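Side-chain contacts in putative peptidase (Bacteroides fragilis, PDB 5DYN), which is probably a clostripain-family cysteine protease that activates the Bacteroides fragilis toxin by cleavage, this chain being the C-terminal part of the full-length protein: residues B[50-55]-B[77-82]; B[29-34]-B[84-89]. All blocks are in the same frame, centred on the assembly; numbering follows the deposited sequence.

Both contacts press one helix, 78-92, against neighbouring strands of the chain's mixed sheet, and their centres lie about 7 Å apart. Along the chain the order is 29-34, 50-55, 77-82 and 84-89, so both segments of contact 1 fall between those of contact 2. Contact 1 uses the start of the helix and strand 50-53; contact 2 uses the following turns and the end of strand 25-31. The two strands are parallel neighbours in the sheet, with Phe30 N 2.7 Å from Ile52 O, a probable hydrogen bond. Beyond the strands, the carbonyls of Phe34 and Pro55 bind the same sodium ion. The helix thus covers two adjacent strands, all within the clostripain-family region.

Contact 1: B[50-55]-B[77-82]; sequences YLISSP and NAALKI. With NA (sodium ion), chain J.
Ile52 of strand 50-53 packs its CD1 methyl onto the first turns of helix 78-92, and this is the compact part of the contact. Ile52 CD1 lies 3.6 Å from Ala79 CA and 3.7 Å from Ala79 CB, so it rests on the helix backbone as well as on the short side chain. Its other neighbour is the next side chain on this side of the helix: Ile52 CD1 and Ile82 CD1 touch methyl to methyl at 3.9 Å. The extended chi2 of Ile52 (168°) carries CD1 outward to the helix, and all three residues are buried.

Toward the start of the strand the fit is looser. Tyr50 meets the helix mainly at the root of its side chain, with Tyr50 CB 3.8 Å from Ala79 CB. That same methyl sits obliquely to the ring, and Tyr50 remains partly exposed. Asn77, at the N-cap position, and Lys81 mark the exposed flank of the helix. No hydrogen bond crosses between the segments, so the association is apolar.

Strand and helix segments run nearly parallel, at 9°, with axes 9.2 Å apart at closest approach, the usual layer packing of an alpha/beta fold. Strand 50-53 lies between strands 25-31 and 110-115, whose Phe27, Val111 and Val113 also touch Ile52, while helix 65-72 packs against Ile82 through Val68, Ala71 and Met72.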
ATOM      1  N   TYR B  50      -7.191   2.520  -8.173  1.00 36.45           N
ATOM      2  CA  TYR B  50      -5.951   3.154  -7.731  1.00 39.88           C
ATOM      3  C   TYR B  50      -5.350   2.515  -6.482  1.00 37.86           C
ATOM      4  O   TYR B  50      -6.063   2.173  -5.537  1.00 35.62           O
ATOM      5  CB  TYR B  50      -6.189   4.644  -7.484  1.00 38.34           C
ATOM      6  CG  TYR B  50      -6.634   5.379  -8.726  1.00 41.18           C
ATOM      7  CD1 TYR B  50      -5.714   5.770  -9.690  1.00 40.19           C
ATOM      8  CD2 TYR B  50      -7.977   5.667  -8.944  1.00 41.35           C
ATOM      9  CE1 TYR B  50      -6.116   6.434 -10.832  1.00 43.75           C
ATOM     10  CE2 TYR B  50      -8.388   6.330 -10.083  1.00 39.14           C
ATOM     11  CZ  TYR B  50      -7.452   6.711 -11.025  1.00 43.67           C
ATOM     12  OH  TYR B  50      -7.851   7.373 -12.161  1.00 45.77           O
ATOM     13  N   LEU B  51      -4.028   2.356  -6.497  1.00 37.49           N
ATOM     14  CA  LEU B  51      -3.283   1.847  -5.352  1.00 34.22           C
ATOM     15  C   LEU B  51      -2.572   2.992  -4.641  1.00 34.58           C
ATOM     16  O   LEU B  51      -1.794   3.722  -5.255  1.00 34.49           O
ATOM     17  CB  LEU B  51      -2.268   0.788  -5.789  1.00 31.41           C
ATOM     18  CG  LEU B  51      -1.361   0.238  -4.685  1.00 30.35           C
ATOM     19  CD1 LEU B  51      -2.161  -0.595  -3.698  1.00 37.81           C
ATOM     20  CD2 LEU B  51      -0.214  -0.568  -5.263  1.00 28.15           C
ATOM     21  N   ILE B  52      -2.841   3.149  -3.349  1.00 29.09           N
ATOM     22  CA  ILE B  52      -2.271   4.250  -2.581  1.00 29.32           C
ATOM     23  C   ILE B  52      -1.451   3.750  -1.396  1.00 33.27           C
ATOM     24  O   ILE B  52      -1.993   3.132  -0.478  1.00 30.57           O
ATOM     25  CB  ILE B  52      -3.369   5.194  -2.056  1.00 33.77           C
ATOM     26  CG1 ILE B  52      -4.397   5.484  -3.151  1.00 35.53           C
ATOM     27  CG2 ILE B  52      -2.755   6.478  -1.513  1.00 31.58           C
ATOM     28  CD1 ILE B  52      -5.652   6.153  -2.643  1.00 40.52           C
ATOM     29  N   SER B  53      -0.151   4.028  -1.419  1.00 31.41           N
ATOM     30  CA  SER B  53       0.743   3.637  -0.335  1.00 32.00           C
ATOM     31  C   SER B  53       2.117   4.270  -0.521  1.00 34.67           C
ATOM     32  O   SER B  53       2.287   5.182  -1.333  1.00 37.62           O
ATOM     33  CB  SER B  53       0.871   2.110  -0.260  1.00 33.73           C
ATOM     34  OG  SER B  53       1.560   1.706   0.910  1.00 35.43           O
ATOM     35  N   SER B  54       3.095   3.788   0.240  1.00 29.20           N
ATOM     36  CA  SER B  54       4.475   4.219   0.070  1.00 30.36           C
ATOM     37  C   SER B  54       5.315   3.059  -0.426  1.00 30.06           C
ATOM     38  O   SER B  54       5.093   1.923  -0.021  1.00 34.44           O
ATOM     39  CB  SER B  54       5.051   4.757   1.381  1.00 32.09           C
ATOM     40  OG  SER B  54       6.421   5.092   1.236  1.00 26.19           O
ATOM     41  N   PRO B  55       6.279   3.338  -1.313  1.00 31.80           N
ATOM     42  CA  PRO B  55       7.211   2.294  -1.748  1.00 32.41           C
ATOM     43  C   PRO B  55       8.187   1.940  -0.631  1.00 36.41           C
ATOM     44  O   PRO B  55       8.800   0.868  -0.646  1.00 28.81           O
ATOM     45  CB  PRO B  55       7.930   2.937  -2.937  1.00 32.03           C
ATOM     46  CG  PRO B  55       7.858   4.404  -2.659  1.00 36.09           C
ATOM     47  CD  PRO B  55       6.530   4.624  -1.987  1.00 30.62           C
ATOM     48  N   ASN B  77     -11.842  12.013  -7.586  1.00 56.29           N
ATOM     49  CA  ASN B  77     -10.420  12.219  -7.316  1.00 51.01           C
ATOM     50  C   ASN B  77     -10.083  11.989  -5.853  1.00 42.03           C
ATOM     51  O   ASN B  77      -9.177  12.619  -5.310  1.00 40.03           O
ATOM     52  CB  ASN B  77      -9.981  13.621  -7.743  1.00 38.71           C
ATOM     53  CG  ASN B  77      -9.980  13.793  -9.244  1.00 58.27           C
ATOM     54  OD1 ASN B  77     -10.674  14.655  -9.783  1.00 60.88           O
ATOM     55  ND2 ASN B  77      -9.201  12.965  -9.932  1.00 60.22           N
ATOM     56  N   ALA B  78     -10.817  11.077  -5.225  1.00 33.23           N
ATOM     57  CA  ALA B  78     -10.576  10.732  -3.834  1.00 40.34           C
ATOM     58  C   ALA B  78      -9.151  10.224  -3.649  1.00 39.06           C
ATOM     59  O   ALA B  78      -8.464  10.626  -2.712  1.00 34.48           O
ATOM     60  CB  ALA B  78     -11.581   9.693  -3.363  1.00 42.41           C
ATOM     61  N   ALA B  79      -8.709   9.361  -4.560  1.00 39.73           N
ATOM     62  CA  ALA B  79      -7.386   8.752  -4.474  1.00 33.70           C
ATOM     63  C   ALA B  79      -6.287   9.805  -4.435  1.00 37.73           C
ATOM     64  O   ALA B  79      -5.368   9.724  -3.621  1.00 43.94           O
ATOM     65  CB  ALA B  79      -7.165   7.799  -5.637  1.00 29.17           C
ATOM     66  N   LEU B  80      -6.393  10.802  -5.307  1.00 39.11           N
ATOM     67  CA  LEU B  80      -5.422  11.892  -5.333  1.00 41.91           C
ATOM     68  C   LEU B  80      -5.521  12.736  -4.069  1.00 40.86           C
ATOM     69  O   LEU B  80      -4.508  13.149  -3.503  1.00 43.33           O
ATOM     70  CB  LEU B  80      -5.630  12.771  -6.567  1.00 39.12           C
ATOM     71  CG  LEU B  80      -5.194  12.190  -7.912  1.00 46.99           C
ATOM     72  CD1 LEU B  80      -5.566  13.138  -9.039  1.00 55.13           C
ATOM     73  CD2 LEU B  80      -3.699  11.912  -7.914  1.00 40.87           C
ATOM     74  N   LYS B  81      -6.749  12.990  -3.630  1.00 38.14           N
ATOM     75  CA  LYS B  81      -6.973  13.812  -2.454  1.00 37.63           C
ATOM     76  C   LYS B  81      -6.504  13.097  -1.188  1.00 43.41           C
ATOM     77  O   LYS B  81      -5.978  13.733  -0.277  1.00 42.97           O
ATOM     78  CB  LYS B  81      -8.447  14.198  -2.353  1.00 40.29           C
ATOM     79  CG  LYS B  81      -8.864  15.236  -3.387  1.00 35.92           C
ATOM     80  CD  LYS B  81     -10.370  15.312  -3.527  1.00 42.25           C
ATOM     81  CE  LYS B  81     -10.788  16.425  -4.472  1.00 52.12           C
ATOM     82  NZ  LYS B  81     -10.431  17.769  -3.932  1.00 58.04           N
ATOM     83  N   ILE B  82      -6.680  11.778  -1.141  1.00 40.63           N
ATOM     84  CA  ILE B  82      -6.149  10.971  -0.042  1.00 37.15           C
ATOM     85  C   ILE B  82      -4.632  11.119   0.052  1.00 38.76           C
ATOM     86  O   ILE B  82      -4.083  11.379   1.125  1.00 32.38           O
ATOM     87  CB  ILE B  82      -6.494   9.476  -0.205  1.00 41.83           C
ATOM     88  CG1 ILE B  82      -7.995   9.241  -0.023  1.00 39.63           C
ATOM     89  CG2 ILE B  82      -5.718   8.634   0.801  1.00 34.92           C
ATOM     90  CD1 ILE B  82      -8.450   7.863  -0.457  1.00 38.11           C
TER
HETATM   91 NA    NA J 405       7.779  -1.313  -1.721  1.00 40.08          NA

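Contact 2: B[29-34]-B[84-89]; sequences FFDACF and SCYYDY. With NA (sodium ion), chain J.
Tyr86 meets Phe29 and Asp31 and carries the whole contact from the helix side. Along 84-89, Cys85 comes just before it and turns to helix 65-72.

Tyr86 follows, its ring swung out by a chi1 of -158° to reach the strand. Tyr86 CD1 lies 3.5 Å from Phe29 CZ. The ring planes are perpendicular, with the Phe29 and Tyr86 centroids 6.0 Å apart, but the contact is between their edges, so it is not a T-shaped stack. Farther along the same edge, Tyr86 OH donates to Asp31 OD1 over 3.1 Å, approaching from the syn side but 24° out of the carboxylate plane. The other oxygen, OD2, accepts from Ala63 N, so both ends of this buried carboxylate are held.

Beyond it, Tyr87 packs toward strand 185-196. Across the contact, residues 29-31 also pair in parallel with a strand of a neighbouring subunit, which continues the sheet. Asp31 centres an inverse gamma turn at the C-terminal ends of the parallel strands 25-31 and 50-53, consistent with the caspase-like fold of clan CD, in which the active site lies at such strand ends.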
ATOM      1  N   PHE B  29      -6.316   1.871  -0.452  1.00 31.82           N
ATOM      2  CA  PHE B  29      -5.376   2.638   0.352  1.00 32.72           C
ATOM      3  C   PHE B  29      -4.687   1.739   1.376  1.00 35.81           C
ATOM      4  O   PHE B  29      -5.313   1.268   2.327  1.00 35.34           O
ATOM      5  CB  PHE B  29      -6.093   3.801   1.050  1.00 31.64           C
ATOM      6  CG  PHE B  29      -5.205   4.623   1.947  1.00 39.16           C
ATOM      7  CD1 PHE B  29      -3.853   4.775   1.670  1.00 33.77           C
ATOM      8  CD2 PHE B  29      -5.724   5.236   3.076  1.00 33.09           C
ATOM      9  CE1 PHE B  29      -3.041   5.522   2.500  1.00 33.92           C
ATOM     10  CE2 PHE B  29      -4.916   5.986   3.908  1.00 35.85           C
ATOM     11  CZ  PHE B  29      -3.572   6.130   3.619  1.00 39.90           C
ATOM     12  N   PHE B  30      -3.394   1.507   1.170  1.00 34.28           N
ATOM     13  CA  PHE B  30      -2.587   0.746   2.116  1.00 30.59           C
ATOM     14  C   PHE B  30      -1.822   1.666   3.058  1.00 32.54           C
ATOM     15  O   PHE B  30      -0.713   2.105   2.749  1.00 32.95           O
ATOM     16  CB  PHE B  30      -1.603  -0.168   1.382  1.00 31.10           C
ATOM     17  CG  PHE B  30      -2.215  -1.443   0.882  1.00 32.40           C
ATOM     18  CD1 PHE B  30      -2.924  -1.468  -0.305  1.00 31.02           C
ATOM     19  CD2 PHE B  30      -2.075  -2.619   1.598  1.00 30.74           C
ATOM     20  CE1 PHE B  30      -3.486  -2.641  -0.767  1.00 32.27           C
ATOM     21  CE2 PHE B  30      -2.636  -3.796   1.142  1.00 33.25           C
ATOM     22  CZ  PHE B  30      -3.343  -3.806  -0.043  1.00 27.02           C
ATOM     23  N   ASP B  31      -2.419   1.961   4.206  1.00 35.99           N
ATOM     24  CA  ASP B  31      -1.712   2.664   5.267  1.00 35.04           C
ATOM     25  C   ASP B  31      -0.769   1.673   5.940  1.00 35.97           C
ATOM     26  O   ASP B  31      -0.967   1.297   7.096  1.00 31.49           O
ATOM     27  CB  ASP B  31      -2.688   3.261   6.282  1.00 33.58           C
ATOM     28  CG  ASP B  31      -2.114   4.461   7.007  1.00 37.95           C
ATOM     29  OD1 ASP B  31      -0.897   4.719   6.865  1.00 36.40           O
ATOM     30  OD2 ASP B  31      -2.875   5.142   7.730  1.00 35.68           O
ATOM     31  N   ALA B  32       0.246   1.244   5.195  1.00 31.91           N
ATOM     32  CA  ALA B  32       1.157   0.196   5.634  1.00 28.87           C
ATOM     33  C   ALA B  32       2.465   0.283   4.855  1.00 30.58           C
ATOM     34  O   ALA B  32       2.519   0.891   3.787  1.00 34.90           O
ATOM     35  CB  ALA B  32       0.518  -1.172   5.458  1.00 28.41           C
ATOM     36  N   CYS B  33       3.514  -0.333   5.391  1.00 29.59           N
ATOM     37  CA  CYS B  33       4.851  -0.226   4.813  1.00 35.24           C
ATOM     38  C   CYS B  33       5.003  -0.941   3.476  1.00 30.50           C
ATOM     39  O   CYS B  33       4.424  -2.002   3.261  1.00 30.16           O
ATOM     40  CB  CYS B  33       5.891  -0.776   5.791  1.00 36.31           C
ATOM     41  SG  CYS B  33       6.474   0.416   7.011  1.00 38.49           S
ATOM     42  N   PHE B  34       5.778  -0.332   2.579  1.00 33.19           N
ATOM     43  CA  PHE B  34       6.326  -1.014   1.405  1.00 28.97           C
ATOM     44  C   PHE B  34       5.296  -1.521   0.397  1.00 30.49           C
ATOM     45  O   PHE B  34       5.634  -2.324  -0.468  1.00 30.73           O
ATOM     46  CB  PHE B  34       7.182  -2.205   1.852  1.00 29.63           C
ATOM     47  CG  PHE B  34       8.357  -1.836   2.717  1.00 30.15           C
ATOM     48  CD1 PHE B  34       9.257  -0.860   2.319  1.00 28.85           C
ATOM     49  CD2 PHE B  34       8.575  -2.490   3.922  1.00 34.68           C
ATOM     50  CE1 PHE B  34      10.351  -0.536   3.112  1.00 29.16           C
ATOM     51  CE2 PHE B  34       9.663  -2.170   4.720  1.00 30.56           C
ATOM     52  CZ  PHE B  34      10.552  -1.195   4.312  1.00 31.24           C
ATOM     53  N   SER B  84      -2.596  13.469  -1.381  1.00 40.66           N
ATOM     54  CA  SER B  84      -2.172  14.846  -1.136  1.00 41.59           C
ATOM     55  C   SER B  84      -2.397  15.247   0.321  1.00 38.13           C
ATOM     56  O   SER B  84      -1.569  15.941   0.906  1.00 41.11           O
ATOM     57  CB  SER B  84      -2.901  15.812  -2.072  1.00 38.33           C
ATOM     58  OG  SER B  84      -4.306  15.713  -1.918  1.00 54.56           O
ATOM     59  N   CYS B  85      -3.510  14.804   0.901  1.00 36.06           N
ATOM     60  CA  CYS B  85      -3.780  15.045   2.321  1.00 40.86           C
ATOM     61  C   CYS B  85      -2.707  14.414   3.194  1.00 36.92           C
ATOM     62  O   CYS B  85      -2.150  15.065   4.078  1.00 44.39           O
ATOM     63  CB  CYS B  85      -5.153  14.501   2.721  1.00 39.01           C
ATOM     64  SG  CYS B  85      -6.543  15.529   2.221  1.00 44.72           S
ATOM     65  N   TYR B  86      -2.437  13.139   2.937  1.00 32.54           N
ATOM     66  CA  TYR B  86      -1.410  12.392   3.647  1.00 37.76           C
ATOM     67  C   TYR B  86      -0.081  13.137   3.574  1.00 40.97           C
ATOM     68  O   TYR B  86       0.583  13.349   4.594  1.00 33.98           O
ATOM     69  CB  TYR B  86      -1.251  10.994   3.048  1.00 36.59           C
ATOM     70  CG  TYR B  86      -0.631   9.959   3.965  1.00 35.84           C
ATOM     71  CD1 TYR B  86      -1.230   8.714   4.150  1.00 33.27           C
ATOM     72  CD2 TYR B  86       0.538  10.228   4.661  1.00 36.11           C
ATOM     73  CE1 TYR B  86      -0.668   7.768   4.978  1.00 33.96           C
ATOM     74  CE2 TYR B  86       1.105   9.288   5.499  1.00 39.39           C
ATOM     75  CZ  TYR B  86       0.499   8.063   5.654  1.00 35.60           C
ATOM     76  OH  TYR B  86       1.064   7.131   6.488  1.00 38.63           O
ATOM     77  N   TYR B  87       0.295  13.543   2.362  1.00 38.72           N
ATOM     78  CA  TYR B  87       1.583  14.193   2.144  1.00 40.03           C
ATOM     79  C   TYR B  87       1.664  15.581   2.775  1.00 40.65           C
ATOM     80  O   TYR B  87       2.635  15.891   3.464  1.00 41.21           O
ATOM     81  CB  TYR B  87       1.888  14.302   0.651  1.00 41.27           C
ATOM     82  CG  TYR B  87       3.151  15.092   0.385  1.00 40.03           C
ATOM     83  CD1 TYR B  87       4.399  14.523   0.594  1.00 40.16           C
ATOM     84  CD2 TYR B  87       3.098  16.414  -0.046  1.00 43.26           C
ATOM     85  CE1 TYR B  87       5.557  15.237   0.370  1.00 44.23           C
ATOM     86  CE2 TYR B  87       4.254  17.136  -0.274  1.00 39.15           C
ATOM     87  CZ  TYR B  87       5.481  16.540  -0.064  1.00 43.49           C
ATOM     88  OH  TYR B  87       6.643  17.244  -0.287  1.00 52.80           O
ATOM     89  N   ASP B  88       0.654  16.412   2.523  1.00 38.70           N
ATOM     90  CA  ASP B  88       0.659  17.800   2.988  1.00 41.09           C
ATOM     91  C   ASP B  88       0.815  17.898   4.500  1.00 41.88           C
ATOM     92  O   ASP B  88       1.468  18.812   5.006  1.00 42.80           O
ATOM     93  CB  ASP B  88      -0.620  18.523   2.554  1.00 45.80           C
ATOM     94  CG  ASP B  88      -0.627  18.859   1.074  1.00 54.43           C
ATOM     95  OD1 ASP B  88       0.468  18.963   0.481  1.00 60.39           O
ATOM     96  OD2 ASP B  88      -1.727  19.022   0.502  1.00 59.77           O
ATOM     97  N   TYR B  89       0.220  16.948   5.213  1.00 43.62           N
ATOM     98  CA  TYR B  89       0.281  16.925   6.669  1.00 40.12           C
ATOM     99  C   TYR B  89       1.709  16.770   7.170  1.00 42.58           C
ATOM    100  O   TYR B  89       2.160  17.517   8.041  1.00 44.13           O
ATOM    101  CB  TYR B  89      -0.581  15.790   7.219  1.00 41.12           C
ATOM    102  CG  TYR B  89      -0.695  15.781   8.726  1.00 47.04           C
ATOM    103  CD1 TYR B  89      -1.704  16.489   9.366  1.00 47.78           C
ATOM    104  CD2 TYR B  89       0.199  15.060   9.510  1.00 39.81           C
ATOM    105  CE1 TYR B  89      -1.819  16.483  10.744  1.00 53.46           C
ATOM    106  CE2 TYR B  89       0.094  15.051  10.890  1.00 44.13           C
ATOM    107  CZ  TYR B  89      -0.919  15.764  11.500  1.00 52.23           C
ATOM    108  OH  TYR B  89      -1.036  15.760  12.872  1.00 63.78           O
TER
HETATM  109 NA    NA J 405       7.779  -1.313  -1.721  1.00 40.08          NA